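Long-range contacts in nucleoporin NUP170 (Chaetomium thermophilum, PDB 5HAX), which probably serves as a scaffold nucleoporin of the nuclear pore complex, joining a beta-propeller to an alpha-helical solenoid: residues F349-S354 against R375-S380; Y390-V395 against D402-S407; V582-R587 against Q666-A671; A558-Y563 against S644-L649. One frame throughout, in Å; residues are numbered along the deposited sequence.

Interaction 1 (F349-S354 against R375-S380); sequences FPPRES and RALDPS
Leu377 meets two consecutive prolines with its CG and CD1. Chi1 (-58°) places CG anti to the carbonyl carbon, and chi2 near 180° then carries CD1 against both rings: Leu377 CD1 lies 3.8 Å from Pro350 CB and 3.7 Å from Pro351 CD. The leucine crosses Pro351 at about a right angle and meets the CD carbon of its ring. Beside it, Ala376 turns its methyl toward the backbone of Pro351 and Arg352, and Ala376 CB comes within 3.2 Å of Pro351 O, a carbonyl that accepts a hydrogen bond from Ser374 OG. A water donates to Ala376 O at 2.7 Å and reaches Ser354 OG only weakly. The two residues are presented by a type I turn from Arg375 to Asp378, closed by Asp378 N to Arg375 O at 3.0 Å. Between the turn's end residues, the Arg375 guanidinium grips Asp378 side-on, NE and NH2 both meeting OD2. An alanine in place of Leu377 would probably loosen the hold on both prolines, since the atoms that touch them would be gone. The segments lie in the long connection between strands 341-348 and 380-386, the second running into the latter, and pack on the hairpin 390-395/403-409: Leu377 rests on Asp393 and Val395, while Leu377 and Pro351 both touch Phe405.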
loop_
_atom_site.group_PDB
_atom_site.type_symbol
_atom_site.label_atom_id
_atom_site.label_comp_id
_atom_site.label_asym_id
_atom_site.label_seq_id
_atom_site.Cartn_x
_atom_site.Cartn_y
_atom_site.Cartn_z
ATOM N N PHE A 349 -17.920 -10.842 -8.143
ATOM C CA PHE A 349 -17.844 -11.793 -9.238
ATOM C C PHE A 349 -16.909 -11.293 -10.336
ATOM O O PHE A 349 -16.617 -10.098 -10.423
ATOM C CB PHE A 349 -19.235 -12.052 -9.810
ATOM C CG PHE A 349 -20.101 -12.912 -8.930
ATOM C CD1 PHE A 349 -19.969 -14.291 -8.941
ATOM C CD2 PHE A 349 -21.048 -12.342 -8.095
ATOM C CE1 PHE A 349 -20.763 -15.085 -8.135
ATOM C CE2 PHE A 349 -21.845 -13.133 -7.286
ATOM C CZ PHE A 349 -21.700 -14.506 -7.307
ATOM N N PRO A 350 -16.434 -12.192 -11.195
ATOM C CA PRO A 350 -15.407 -11.822 -12.181
ATOM C C PRO A 350 -15.939 -10.870 -13.236
ATOM O O PRO A 350 -17.151 -10.824 -13.498
ATOM C CB PRO A 350 -15.018 -13.168 -12.814
ATOM C CG PRO A 350 -15.512 -14.210 -11.890
ATOM C CD PRO A 350 -16.705 -13.640 -11.200
ATOM N N PRO A 351 -15.055 -10.124 -13.894
ATOM C CA PRO A 351 -15.461 -9.350 -15.071
ATOM C C PRO A 351 -15.755 -10.279 -16.240
ATOM O O PRO A 351 -15.451 -11.470 -16.211
ATOM C CB PRO A 351 -14.239 -8.476 -15.346
ATOM C CG PRO A 351 -13.094 -9.352 -14.923
ATOM C CD PRO A 351 -13.591 -10.114 -13.717
ATOM N N ARG A 352 -16.345 -9.710 -17.291
ATOM C CA ARG A 352 -16.720 -10.475 -18.476
ATOM C C ARG A 352 -15.765 -10.280 -19.647
ATOM O O ARG A 352 -15.518 -11.229 -20.397
ATOM C CB ARG A 352 -18.140 -10.105 -18.914
ATOM C CG ARG A 352 -18.693 -11.007 -20.011
ATOM C CD ARG A 352 -20.210 -11.075 -19.970
ATOM N NE ARG A 352 -20.693 -11.934 -18.891
ATOM C CZ ARG A 352 -20.926 -13.239 -19.004
ATOM N NH1 ARG A 352 -20.720 -13.869 -20.154
ATOM N NH2 ARG A 352 -21.367 -13.922 -17.954
ATOM N N GLU A 353 -15.214 -9.081 -19.815
ATOM C CA GLU A 353 -14.339 -8.804 -20.949
ATOM C C GLU A 353 -13.069 -9.644 -20.876
ATOM O O GLU A 353 -12.376 -9.660 -19.855
ATOM C CB GLU A 353 -13.978 -7.318 -20.981
ATOM C CG GLU A 353 -14.201 -6.649 -22.328
ATOM C CD GLU A 353 -13.498 -5.309 -22.435
ATOM O OE1 GLU A 353 -12.249 -5.292 -22.456
ATOM O OE2 GLU A 353 -14.193 -4.274 -22.494
ATOM N N SER A 354 -12.766 -10.342 -21.974
ATOM C CA SER A 354 -11.529 -11.092 -22.123
ATOM C C SER A 354 -10.482 -10.255 -22.845
ATOM O O SER A 354 -10.810 -9.298 -23.552
ATOM C CB SER A 354 -11.787 -12.384 -22.897
ATOM O OG SER A 354 -12.341 -13.384 -22.058
ATOM N N ARG A 375 -16.762 -16.489 -17.049
ATOM C CA ARG A 375 -15.650 -17.428 -16.988
ATOM C C ARG A 375 -14.315 -16.766 -17.315
ATOM O O ARG A 375 -13.330 -17.468 -17.560
ATOM C CB ARG A 375 -15.897 -18.593 -17.953
ATOM C CG ARG A 375 -17.234 -19.300 -17.770
ATOM C CD ARG A 375 -17.185 -20.339 -16.664
ATOM N NE ARG A 375 -16.166 -21.354 -16.917
ATOM C CZ ARG A 375 -16.255 -22.292 -17.855
ATOM N NH1 ARG A 375 -17.318 -22.350 -18.647
ATOM N NH2 ARG A 375 -15.274 -23.170 -18.008
ATOM N N ALA A 376 -14.260 -15.430 -17.316
ATOM C CA ALA A 376 -13.078 -14.729 -17.806
ATOM C C ALA A 376 -11.862 -14.968 -16.920
ATOM O O ALA A 376 -10.726 -14.901 -17.403
ATOM C CB ALA A 376 -13.367 -13.232 -17.911
ATOM N N LEU A 377 -12.072 -15.235 -15.630
ATOM C CA LEU A 377 -10.990 -15.515 -14.694
ATOM C C LEU A 377 -10.885 -17.000 -14.363
ATOM O O LEU A 377 -10.271 -17.362 -13.352
ATOM C CB LEU A 377 -11.176 -14.702 -13.412
ATOM C CG LEU A 377 -11.235 -13.178 -13.552
ATOM C CD1 LEU A 377 -11.304 -12.526 -12.180
ATOM C CD2 LEU A 377 -10.046 -12.641 -14.340
ATOM N N ASP A 378 -11.469 -17.860 -15.191
ATOM C CA ASP A 378 -11.452 -19.302 -14.964
ATOM C C ASP A 378 -10.472 -19.965 -15.934
ATOM O O ASP A 378 -10.657 -19.878 -17.149
ATOM C CB ASP A 378 -12.860 -19.877 -15.138
ATOM C CG ASP A 378 -12.917 -21.377 -14.909
ATOM O OD1 ASP A 378 -11.981 -21.931 -14.298
ATOM O OD2 ASP A 378 -13.910 -22.003 -15.336
ATOM N N PRO A 379 -9.425 -20.635 -15.415
ATOM C CA PRO A 379 -9.044 -20.882 -14.019
ATOM C C PRO A 379 -8.118 -19.819 -13.426
ATOM O O PRO A 379 -7.228 -19.326 -14.118
ATOM C CB PRO A 379 -8.317 -22.219 -14.103
ATOM C CG PRO A 379 -7.632 -22.159 -15.424
ATOM C CD PRO A 379 -8.527 -21.346 -16.341
ATOM N N SER A 380 -8.328 -19.487 -12.155
ATOM C CA SER A 380 -7.431 -18.620 -11.402
ATOM C C SER A 380 -6.462 -19.486 -10.607
ATOM O O SER A 380 -6.884 -20.251 -9.731
ATOM C CB SER A 380 -8.220 -17.699 -10.474
ATOM O OG SER A 380 -9.012 -16.793 -11.221
HETATM O O HOH W 1 -9.921 -14.674 -19.964
#

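Interaction 2 (Y390-V395 against D402-S407); sequences YFFDVV and DMLFVS
Two contacts grip the carbonyl oxygen of Phe405: a hydrogen bond from Asp393 N at 2.9 Å, received in the carbonyl plane, and a CA-H...O approach from Phe392 CA at 3.5 Å. The bond belongs to a regular series of six, two at each of the hydrogen-bonded pairs Phe391-Ser407, Asp393-Phe405 and Val395-Met403, which makes 390-395 and 403-407 an antiparallel hairpin within a propeller blade. On the face carrying Phe392, Val394, Leu404 and Val406 there is a CH-pi contact: Val406 CG1 sits 3.7 Å from the Phe392 ring centroid, over the face and offset toward the rim. Leu404 CD2 approaches the edge of the same ring, and Val394 CG2 packs on Leu404 CD1 at 3.8 Å. An alanine at Phe392 would probably lose this cover over Val406, together with the contacts to Phe474 and Ile443 of the adjoining sheet. On the other face Phe391 CD2 meets Phe405 CE2 at 4.0 Å, rim to rim. Ser407 OG lies at the Phe391 edge and bonds to Glu427, Asp393 bonds to Ser380, and Asp402 accepts from Thr440 N and forms a salt bridge with Arg396. Main-chain bonding thus sets the register, with one face apolar and the other mixed.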
loop_
_atom_site.group_PDB
_atom_site.type_symbol
_atom_site.label_atom_id
_atom_site.label_comp_id
_atom_site.label_asym_id
_atom_site.label_seq_id
_atom_site.Cartn_x
_atom_site.Cartn_y
_atom_site.Cartn_z
ATOM N N TYR A 390 -5.981 -3.307 -4.417
ATOM C CA TYR A 390 -5.317 -3.706 -5.654
ATOM C C TYR A 390 -5.308 -5.228 -5.768
ATOM O O TYR A 390 -4.803 -5.917 -4.879
ATOM C CB TYR A 390 -3.886 -3.167 -5.681
ATOM C CG TYR A 390 -3.747 -1.678 -5.434
ATOM C CD1 TYR A 390 -4.697 -0.773 -5.900
ATOM C CD2 TYR A 390 -2.655 -1.178 -4.732
ATOM C CE1 TYR A 390 -4.558 0.587 -5.671
ATOM C CE2 TYR A 390 -2.509 0.175 -4.501
ATOM C CZ TYR A 390 -3.459 1.054 -4.972
ATOM O OH TYR A 390 -3.306 2.402 -4.732
ATOM N N PHE A 391 -5.856 -5.748 -6.866
ATOM C CA PHE A 391 -6.089 -7.179 -7.039
ATOM C C PHE A 391 -5.327 -7.678 -8.260
ATOM O O PHE A 391 -5.504 -7.150 -9.361
ATOM C CB PHE A 391 -7.589 -7.458 -7.181
ATOM C CG PHE A 391 -7.925 -8.889 -7.510
ATOM C CD1 PHE A 391 -7.443 -9.928 -6.734
ATOM C CD2 PHE A 391 -8.752 -9.189 -8.580
ATOM C CE1 PHE A 391 -7.762 -11.242 -7.032
ATOM C CE2 PHE A 391 -9.076 -10.497 -8.880
ATOM C CZ PHE A 391 -8.582 -11.523 -8.102
ATOM N N PHE A 392 -4.487 -8.694 -8.059
ATOM C CA PHE A 392 -3.757 -9.368 -9.130
ATOM C C PHE A 392 -4.216 -10.817 -9.198
ATOM O O PHE A 392 -4.164 -11.527 -8.189
ATOM C CB PHE A 392 -2.243 -9.326 -8.889
ATOM C CG PHE A 392 -1.632 -7.958 -9.030
ATOM C CD1 PHE A 392 -0.865 -7.643 -10.138
ATOM C CD2 PHE A 392 -1.808 -6.997 -8.051
ATOM C CE1 PHE A 392 -0.292 -6.391 -10.270
ATOM C CE2 PHE A 392 -1.238 -5.742 -8.179
ATOM C CZ PHE A 392 -0.481 -5.441 -9.289
ATOM N N ASP A 393 -4.651 -11.259 -10.381
ATOM C CA ASP A 393 -5.105 -12.634 -10.587
ATOM C C ASP A 393 -4.366 -13.242 -11.769
ATOM O O ASP A 393 -4.400 -12.695 -12.876
ATOM C CB ASP A 393 -6.615 -12.694 -10.827
ATOM C CG ASP A 393 -7.150 -14.118 -10.815
ATOM O OD1 ASP A 393 -6.389 -15.041 -10.459
ATOM O OD2 ASP A 393 -8.333 -14.316 -11.151
ATOM N N VAL A 394 -3.714 -14.378 -11.533
ATOM C CA VAL A 394 -2.997 -15.112 -12.570
ATOM C C VAL A 394 -3.986 -16.113 -13.160
ATOM O O VAL A 394 -4.300 -17.130 -12.540
ATOM C CB VAL A 394 -1.755 -15.810 -12.012
ATOM C CG1 VAL A 394 -1.002 -16.534 -13.122
ATOM C CG2 VAL A 394 -0.851 -14.807 -11.308
ATOM N N VAL A 395 -4.481 -15.823 -14.362
ATOM C CA VAL A 395 -5.441 -16.679 -15.052
ATOM C C VAL A 395 -4.672 -17.573 -16.010
ATOM O O VAL A 395 -3.882 -17.086 -16.829
ATOM C CB VAL A 395 -6.498 -15.849 -15.801
ATOM C CG1 VAL A 395 -7.502 -16.763 -16.491
ATOM C CG2 VAL A 395 -7.209 -14.906 -14.840
ATOM N N ASP A 402 0.434 -17.296 -19.101
ATOM C CA ASP A 402 -0.387 -16.690 -18.063
ATOM C C ASP A 402 -0.921 -15.349 -18.545
ATOM O O ASP A 402 -0.235 -14.615 -19.261
ATOM C CB ASP A 402 0.417 -16.486 -16.776
ATOM C CG ASP A 402 0.744 -17.788 -16.072
ATOM O OD1 ASP A 402 0.207 -18.840 -16.474
ATOM O OD2 ASP A 402 1.531 -17.754 -15.102
ATOM N N MET A 403 -2.155 -15.044 -18.155
ATOM C CA MET A 403 -2.750 -13.727 -18.353
ATOM C C MET A 403 -2.978 -13.098 -16.987
ATOM O O MET A 403 -3.481 -13.758 -16.071
ATOM C CB MET A 403 -4.071 -13.816 -19.122
ATOM C CG MET A 403 -3.942 -14.297 -20.565
ATOM S SD MET A 403 -2.857 -13.281 -21.598
ATOM C CE MET A 403 -3.621 -11.666 -21.451
ATOM N N LEU A 404 -2.609 -11.827 -16.856
ATOM C CA LEU A 404 -2.684 -11.109 -15.588
ATOM C C LEU A 404 -3.870 -10.153 -15.625
ATOM O O LEU A 404 -3.875 -9.193 -16.401
ATOM C CB LEU A 404 -1.386 -10.347 -15.330
ATOM C CG LEU A 404 -0.732 -10.581 -13.973
ATOM C CD1 LEU A 404 -0.226 -12.010 -13.875
ATOM C CD2 LEU A 404 0.396 -9.583 -13.757
ATOM N N PHE A 405 -4.873 -10.416 -14.790
ATOM C CA PHE A 405 -5.944 -9.457 -14.557
ATOM C C PHE A 405 -5.580 -8.605 -13.350
ATOM O O PHE A 405 -5.243 -9.139 -12.289
ATOM C CB PHE A 405 -7.284 -10.153 -14.321
ATOM C CG PHE A 405 -8.389 -9.205 -13.942
ATOM C CD1 PHE A 405 -8.929 -8.343 -14.882
ATOM C CD2 PHE A 405 -8.874 -9.163 -12.645
ATOM C CE1 PHE A 405 -9.937 -7.460 -14.537
ATOM C CE2 PHE A 405 -9.884 -8.284 -12.296
ATOM C CZ PHE A 405 -10.416 -7.433 -13.242
ATOM N N VAL A 406 -5.642 -7.288 -13.517
ATOM C CA VAL A 406 -5.282 -6.346 -12.465
ATOM C C VAL A 406 -6.380 -5.297 -12.368
ATOM O O VAL A 406 -6.781 -4.717 -13.382
ATOM C CB VAL A 406 -3.917 -5.680 -12.724
ATOM C CG1 VAL A 406 -3.403 -5.041 -11.447
ATOM C CG2 VAL A 406 -2.914 -6.696 -13.251
ATOM N N SER A 407 -6.864 -5.057 -11.150
ATOM C CA SER A 407 -7.951 -4.116 -10.928
ATOM C C SER A 407 -7.694 -3.327 -9.653
ATOM O O SER A 407 -6.933 -3.741 -8.774
ATOM C CB SER A 407 -9.310 -4.827 -10.838
ATOM O OG SER A 407 -9.343 -5.729 -9.747
#

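Interaction 3 (V582-R587 against Q666-A671); sequences VRLSSR and QKEHQA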
loop_
_atom_site.group_PDB
_atom_site.type_symbol
_atom_site.label_atom_id
_atom_site.label_comp_id
_atom_site.label_asym_id
_atom_site.label_seq_id
_atom_site.Cartn_x
_atom_site.Cartn_y
_atom_site.Cartn_z
ATOM N N VAL A 582 -22.750 32.212 -0.560
ATOM C CA VAL A 582 -22.349 32.053 -1.951
ATOM C C VAL A 582 -21.846 30.630 -2.162
ATOM O O VAL A 582 -21.422 29.947 -1.225
ATOM C CB VAL A 582 -21.259 33.078 -2.344
ATOM C CG1 VAL A 582 -20.841 32.924 -3.805
ATOM C CG2 VAL A 582 -21.744 34.495 -2.077
ATOM N N ARG A 583 -21.909 30.184 -3.417
ATOM C CA ARG A 583 -21.262 28.955 -3.865
ATOM C C ARG A 583 -20.059 29.346 -4.715
ATOM O O ARG A 583 -20.218 29.848 -5.833
ATOM C CB ARG A 583 -22.225 28.073 -4.656
ATOM C CG ARG A 583 -23.310 27.426 -3.815
ATOM C CD ARG A 583 -24.042 26.351 -4.602
ATOM N NE ARG A 583 -25.140 25.760 -3.841
ATOM C CZ ARG A 583 -25.948 24.812 -4.306
ATOM N NH1 ARG A 583 -25.788 24.340 -5.536
ATOM N NH2 ARG A 583 -26.920 24.336 -3.540
ATOM N N LEU A 584 -18.861 29.116 -4.185
ATOM C CA LEU A 584 -17.641 29.429 -4.910
ATOM C C LEU A 584 -17.465 28.487 -6.098
ATOM O O LEU A 584 -18.061 27.407 -6.167
ATOM C CB LEU A 584 -16.432 29.344 -3.978
ATOM C CG LEU A 584 -16.479 30.298 -2.781
ATOM C CD1 LEU A 584 -15.357 29.993 -1.806
ATOM C CD2 LEU A 584 -16.402 31.745 -3.243
ATOM N N SER A 585 -16.633 28.911 -7.044
ATOM C CA SER A 585 -16.429 28.145 -8.263
ATOM C C SER A 585 -15.729 26.822 -7.962
ATOM O O SER A 585 -15.101 26.638 -6.916
ATOM C CB SER A 585 -15.601 28.942 -9.270
ATOM O OG SER A 585 -14.248 29.040 -8.855
ATOM N N SER A 586 -15.850 25.886 -8.906
ATOM C CA SER A 586 -15.092 24.646 -8.822
ATOM C C SER A 586 -13.598 24.897 -8.950
ATOM O O SER A 586 -12.799 24.087 -8.470
ATOM C CB SER A 586 -15.557 23.674 -9.907
ATOM O OG SER A 586 -16.928 23.356 -9.741
ATOM N N ARG A 587 -13.213 26.005 -9.585
ATOM C CA ARG A 587 -11.808 26.385 -9.653
ATOM C C ARG A 587 -11.254 26.683 -8.265
ATOM O O ARG A 587 -10.123 26.301 -7.944
ATOM C CB ARG A 587 -11.661 27.599 -10.572
ATOM C CG ARG A 587 -10.255 27.871 -11.062
ATOM C CD ARG A 587 -10.224 29.068 -12.009
ATOM N NE ARG A 587 -10.994 28.839 -13.233
ATOM C CZ ARG A 587 -12.266 29.188 -13.411
ATOM N NH1 ARG A 587 -12.864 28.932 -14.567
ATOM N NH2 ARG A 587 -12.949 29.789 -12.445
ATOM N N GLN A 666 -17.087 38.940 -6.007
ATOM C CA GLN A 666 -16.418 39.586 -4.883
ATOM C C GLN A 666 -15.880 38.553 -3.903
ATOM O O GLN A 666 -14.687 38.542 -3.579
ATOM C CB GLN A 666 -17.386 40.543 -4.182
ATOM C CG GLN A 666 -17.258 41.989 -4.626
ATOM C CD GLN A 666 -15.954 42.619 -4.177
ATOM O OE1 GLN A 666 -15.336 42.172 -3.209
ATOM N NE2 GLN A 666 -15.527 43.659 -4.881
ATOM N N LYS A 667 -16.755 37.670 -3.415
ATOM C CA LYS A 667 -16.326 36.658 -2.458
ATOM C C LYS A 667 -15.405 35.632 -3.105
ATOM O O LYS A 667 -14.572 35.029 -2.420
ATOM C CB LYS A 667 -17.546 35.973 -1.840
ATOM C CG LYS A 667 -18.476 36.924 -1.093
ATOM C CD LYS A 667 -17.782 37.571 0.101
ATOM C CE LYS A 667 -18.714 38.507 0.856
ATOM N NZ LYS A 667 -18.035 39.172 2.006
ATOM N N GLU A 668 -15.538 35.423 -4.415
ATOM C CA GLU A 668 -14.580 34.592 -5.137
ATOM C C GLU A 668 -13.181 35.192 -5.049
ATOM O O GLU A 668 -12.203 34.484 -4.781
ATOM C CB GLU A 668 -15.022 34.450 -6.595
ATOM C CG GLU A 668 -14.102 33.614 -7.487
ATOM C CD GLU A 668 -14.259 32.116 -7.285
ATOM O OE1 GLU A 668 -15.162 31.693 -6.531
ATOM O OE2 GLU A 668 -13.474 31.355 -7.892
ATOM N N HIS A 669 -13.074 36.505 -5.265
ATOM C CA HIS A 669 -11.787 37.183 -5.153
ATOM C C HIS A 669 -11.254 37.125 -3.725
ATOM O O HIS A 669 -10.062 36.878 -3.510
ATOM C CB HIS A 669 -11.932 38.633 -5.618
ATOM C CG HIS A 669 -10.678 39.440 -5.496
ATOM N ND1 HIS A 669 -9.692 39.437 -6.460
ATOM C CD2 HIS A 669 -10.251 40.284 -4.526
ATOM C CE1 HIS A 669 -8.713 40.242 -6.089
ATOM N NE2 HIS A 669 -9.027 40.768 -4.918
ATOM N N GLN A 670 -12.124 37.349 -2.737
ATOM C CA GLN A 670 -11.695 37.304 -1.342
ATOM C C GLN A 670 -11.236 35.906 -0.949
ATOM O O GLN A 670 -10.219 35.749 -0.263
ATOM C CB GLN A 670 -12.835 37.758 -0.429
ATOM C CG GLN A 670 -13.283 39.191 -0.650
ATOM C CD GLN A 670 -14.581 39.508 0.067
ATOM O OE1 GLN A 670 -14.832 39.018 1.169
ATOM N NE2 GLN A 670 -15.420 40.325 -0.560
ATOM N N ALA A 671 -11.979 34.878 -1.367
ATOM C CA ALA A 671 -11.618 33.507 -1.024
ATOM C C ALA A 671 -10.278 33.124 -1.640
ATOM O O ALA A 671 -9.402 32.576 -0.963
ATOM C CB ALA A 671 -12.717 32.549 -1.481
HETATM O O HOH W 2 -12.135 31.425 -9.933
#
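Glu668 holds Ser585 with both carboxylate oxygens. Ser585 OG donates to Glu668 OE2 at 2.6 Å, and Ser585 N points almost straight at Glu668 OE1 (3.2 Å, 176°); each donor lies above the carboxylate plane. The glutamate gets there with CG anti to its backbone N and a bend at chi2. Ser585 is the N-cap of helix 586-599, and its OG also receives His588 N, so one hydroxyl links the helix start to the carboxylate. A water donates to Glu668 OE2 at 2.4 Å and accepts from Arg587 NH2; the nearby arginine and helix N terminus probably favour the charged form of the acid. Farther out, Leu584 CD1 packs on Ala671 CB at 3.7 Å, while its CD2 branch lies over Lys667 O and Glu668 OE1. Val582 CG2 touches the aliphatic part of Lys667 at the periphery. The contact thus seats the start of helix 586-599, just after strand 582-583, on helix 663-694, with His588 of the former touching both Glu668 and Ala671.

Interaction 4 (A558-Y563 against S644-L649); sequences AAFIEY and STIQGL
In the alpha-helical part of the protein, probably a solenoid as in its family, the C-terminal end of helix 549-562 meets the loop that follows helix 622-640. Ala558 begins the last turn, its carbonyl oxygen accepting Glu562 N. Phe560 comes next, with CG anti to its backbone N (chi1 -177°); the ring is met at its edge by Ile646 CD1, 4.3 Å from Phe560 CE1, and is backed by Ile526 and Leu530 of helix 522-533. Ile561 buries the largest share of surface. Its side chain crosses that of Ile646 at about a right angle, with Ile561 CG1 4.0 Å from Ile646 CG1. Ile561 CD1 reaches Thr645 OG1 at 3.9 Å, whereas Ile561 CG2 faces the backbone oxygen of Thr645. The carbonyls of Phe560 and Ile561, at the helix end, are both bound by the Arg587 guanidinium, which lies near Gln647, while the aliphatic part of Arg587 meets Ile646. Tyr563 leaves helical geometry, and its side chain touches helices 506-520 and 522-533. Across from Ile561, a bend at chi2 brings the Gln647 carboxamide back to the helix end, where Gln647 OE1 lies 3.8 Å from Ile561 CG2.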
loop_
_atom_site.group_PDB
_atom_site.type_symbol
_atom_site.label_atom_id
_atom_site.label_comp_id
_atom_site.label_asym_id
_atom_site.label_seq_id
_atom_site.Cartn_x
_atom_site.Cartn_y
_atom_site.Cartn_z
ATOM N N ALA A 558 -4.966 25.341 -19.685
ATOM C CA ALA A 558 -6.152 25.721 -20.446
ATOM C C ALA A 558 -7.404 25.064 -19.879
ATOM O O ALA A 558 -8.481 25.673 -19.862
ATOM C CB ALA A 558 -5.970 25.350 -21.917
ATOM N N ALA A 559 -7.285 23.821 -19.410
ATOM C CA ALA A 559 -8.436 23.137 -18.831
ATOM C C ALA A 559 -8.816 23.746 -17.488
ATOM O O ALA A 559 -10.003 23.847 -17.157
ATOM C CB ALA A 559 -8.136 21.646 -18.678
ATOM N N PHE A 560 -7.819 24.157 -16.703
ATOM C CA PHE A 560 -8.086 24.776 -15.408
ATOM C C PHE A 560 -8.842 26.090 -15.573
ATOM O O PHE A 560 -9.739 26.404 -14.782
ATOM C CB PHE A 560 -6.762 24.993 -14.672
ATOM C CG PHE A 560 -6.910 25.565 -13.290
ATOM C CD1 PHE A 560 -6.578 26.884 -13.032
ATOM C CD2 PHE A 560 -7.361 24.777 -12.244
ATOM C CE1 PHE A 560 -6.702 27.409 -11.761
ATOM C CE2 PHE A 560 -7.487 25.298 -10.969
ATOM C CZ PHE A 560 -7.158 26.616 -10.728
ATOM N N ILE A 561 -8.498 26.863 -16.602
ATOM C CA ILE A 561 -9.160 28.141 -16.850
ATOM C C ILE A 561 -10.543 27.926 -17.454
ATOM O O ILE A 561 -11.547 28.433 -16.942
ATOM C CB ILE A 561 -8.279 29.013 -17.766
ATOM C CG1 ILE A 561 -6.991 29.416 -17.041
ATOM C CG2 ILE A 561 -9.037 30.255 -18.235
ATOM C CD1 ILE A 561 -5.933 30.009 -17.954
ATOM N N GLU A 562 -10.612 27.166 -18.549
ATOM C CA GLU A 562 -11.821 27.131 -19.369
ATOM C C GLU A 562 -12.974 26.404 -18.687
ATOM O O GLU A 562 -14.137 26.764 -18.905
ATOM C CB GLU A 562 -11.513 26.468 -20.712
ATOM C CG GLU A 562 -10.621 27.295 -21.625
ATOM C CD GLU A 562 -11.355 28.461 -22.259
ATOM O OE1 GLU A 562 -10.817 29.588 -22.237
ATOM O OE2 GLU A 562 -12.469 28.249 -22.785
ATOM N N TYR A 563 -12.687 25.383 -17.878
ATOM C CA TYR A 563 -13.721 24.521 -17.315
ATOM C C TYR A 563 -13.815 24.636 -15.797
ATOM O O TYR A 563 -14.442 23.787 -15.154
ATOM C CB TYR A 563 -13.469 23.070 -17.722
ATOM C CG TYR A 563 -13.141 22.899 -19.190
ATOM C CD1 TYR A 563 -14.092 23.154 -20.169
ATOM C CD2 TYR A 563 -11.883 22.476 -19.595
ATOM C CE1 TYR A 563 -13.796 22.999 -21.511
ATOM C CE2 TYR A 563 -11.578 22.317 -20.934
ATOM C CZ TYR A 563 -12.537 22.579 -21.887
ATOM O OH TYR A 563 -12.235 22.421 -23.221
ATOM N N SER A 644 -3.311 37.246 -14.681
ATOM C CA SER A 644 -4.109 38.017 -15.627
ATOM C C SER A 644 -5.133 37.172 -16.373
ATOM O O SER A 644 -6.152 37.709 -16.826
ATOM C CB SER A 644 -3.193 38.705 -16.643
ATOM O OG SER A 644 -2.251 39.544 -15.994
ATOM N N THR A 645 -4.892 35.866 -16.507
ATOM C CA THR A 645 -5.750 34.995 -17.302
ATOM C C THR A 645 -6.686 34.130 -16.468
ATOM O O THR A 645 -7.669 33.615 -17.011
ATOM C CB THR A 645 -4.895 34.079 -18.188
ATOM O OG1 THR A 645 -3.975 33.341 -17.374
ATOM C CG2 THR A 645 -4.122 34.897 -19.214
ATOM N N ILE A 646 -6.413 33.957 -15.178
ATOM C CA ILE A 646 -7.240 33.123 -14.311
ATOM C C ILE A 646 -8.300 33.998 -13.657
ATOM O O ILE A 646 -7.982 35.027 -13.047
ATOM C CB ILE A 646 -6.380 32.409 -13.255
ATOM C CG1 ILE A 646 -5.471 31.377 -13.929
ATOM C CG2 ILE A 646 -7.263 31.731 -12.206
ATOM C CD1 ILE A 646 -4.411 30.799 -13.013
ATOM N N GLN A 647 -9.558 33.580 -13.771
ATOM C CA GLN A 647 -10.662 34.339 -13.200
ATOM C C GLN A 647 -10.561 34.356 -11.681
ATOM O O GLN A 647 -10.310 33.322 -11.054
ATOM C CB GLN A 647 -12.002 33.737 -13.627
ATOM C CG GLN A 647 -12.208 33.638 -15.134
ATOM C CD GLN A 647 -11.679 32.341 -15.719
ATOM O OE1 GLN A 647 -10.746 31.739 -15.187
ATOM N NE2 GLN A 647 -12.282 31.901 -16.819
ATOM N N GLY A 648 -10.760 35.535 -11.089
ATOM C CA GLY A 648 -10.804 35.704 -9.656
ATOM C C GLY A 648 -9.515 36.221 -9.045
ATOM O O GLY A 648 -9.555 36.829 -7.969
ATOM N N LEU A 649 -8.375 35.989 -9.697
ATOM C CA LEU A 649 -7.105 36.472 -9.161
ATOM C C LEU A 649 -7.027 37.992 -9.235
ATOM O O LEU A 649 -6.815 38.666 -8.220
ATOM C CB LEU A 649 -5.938 35.830 -9.913
ATOM C CG LEU A 649 -5.808 34.307 -9.804
ATOM C CD1 LEU A 649 -4.540 33.842 -10.500
ATOM C CD2 LEU A 649 -5.810 33.845 -8.354
#

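How the interactions relate
Following the chain from the N terminus, interaction 1 closes the long loop between strands 341-348 and 380-386, and interaction 2 comes next in series as a beta hairpin. Their centres are about 10 Å apart, and the folded loop lies against one face of the hairpin within the propeller. The other pair belongs to the helical region, with no direct touch to the propeller contacts. There the segments alternate, 558-563, 582-587, 644-649 and 666-671, so interactions 3 and 4 cross. The two meet through Arg587 and through a probable hydrogen bond from His669 ND1 to Gly648 O, joining helices 549-562, 586-599 and 663-694 with the loop at 644-649.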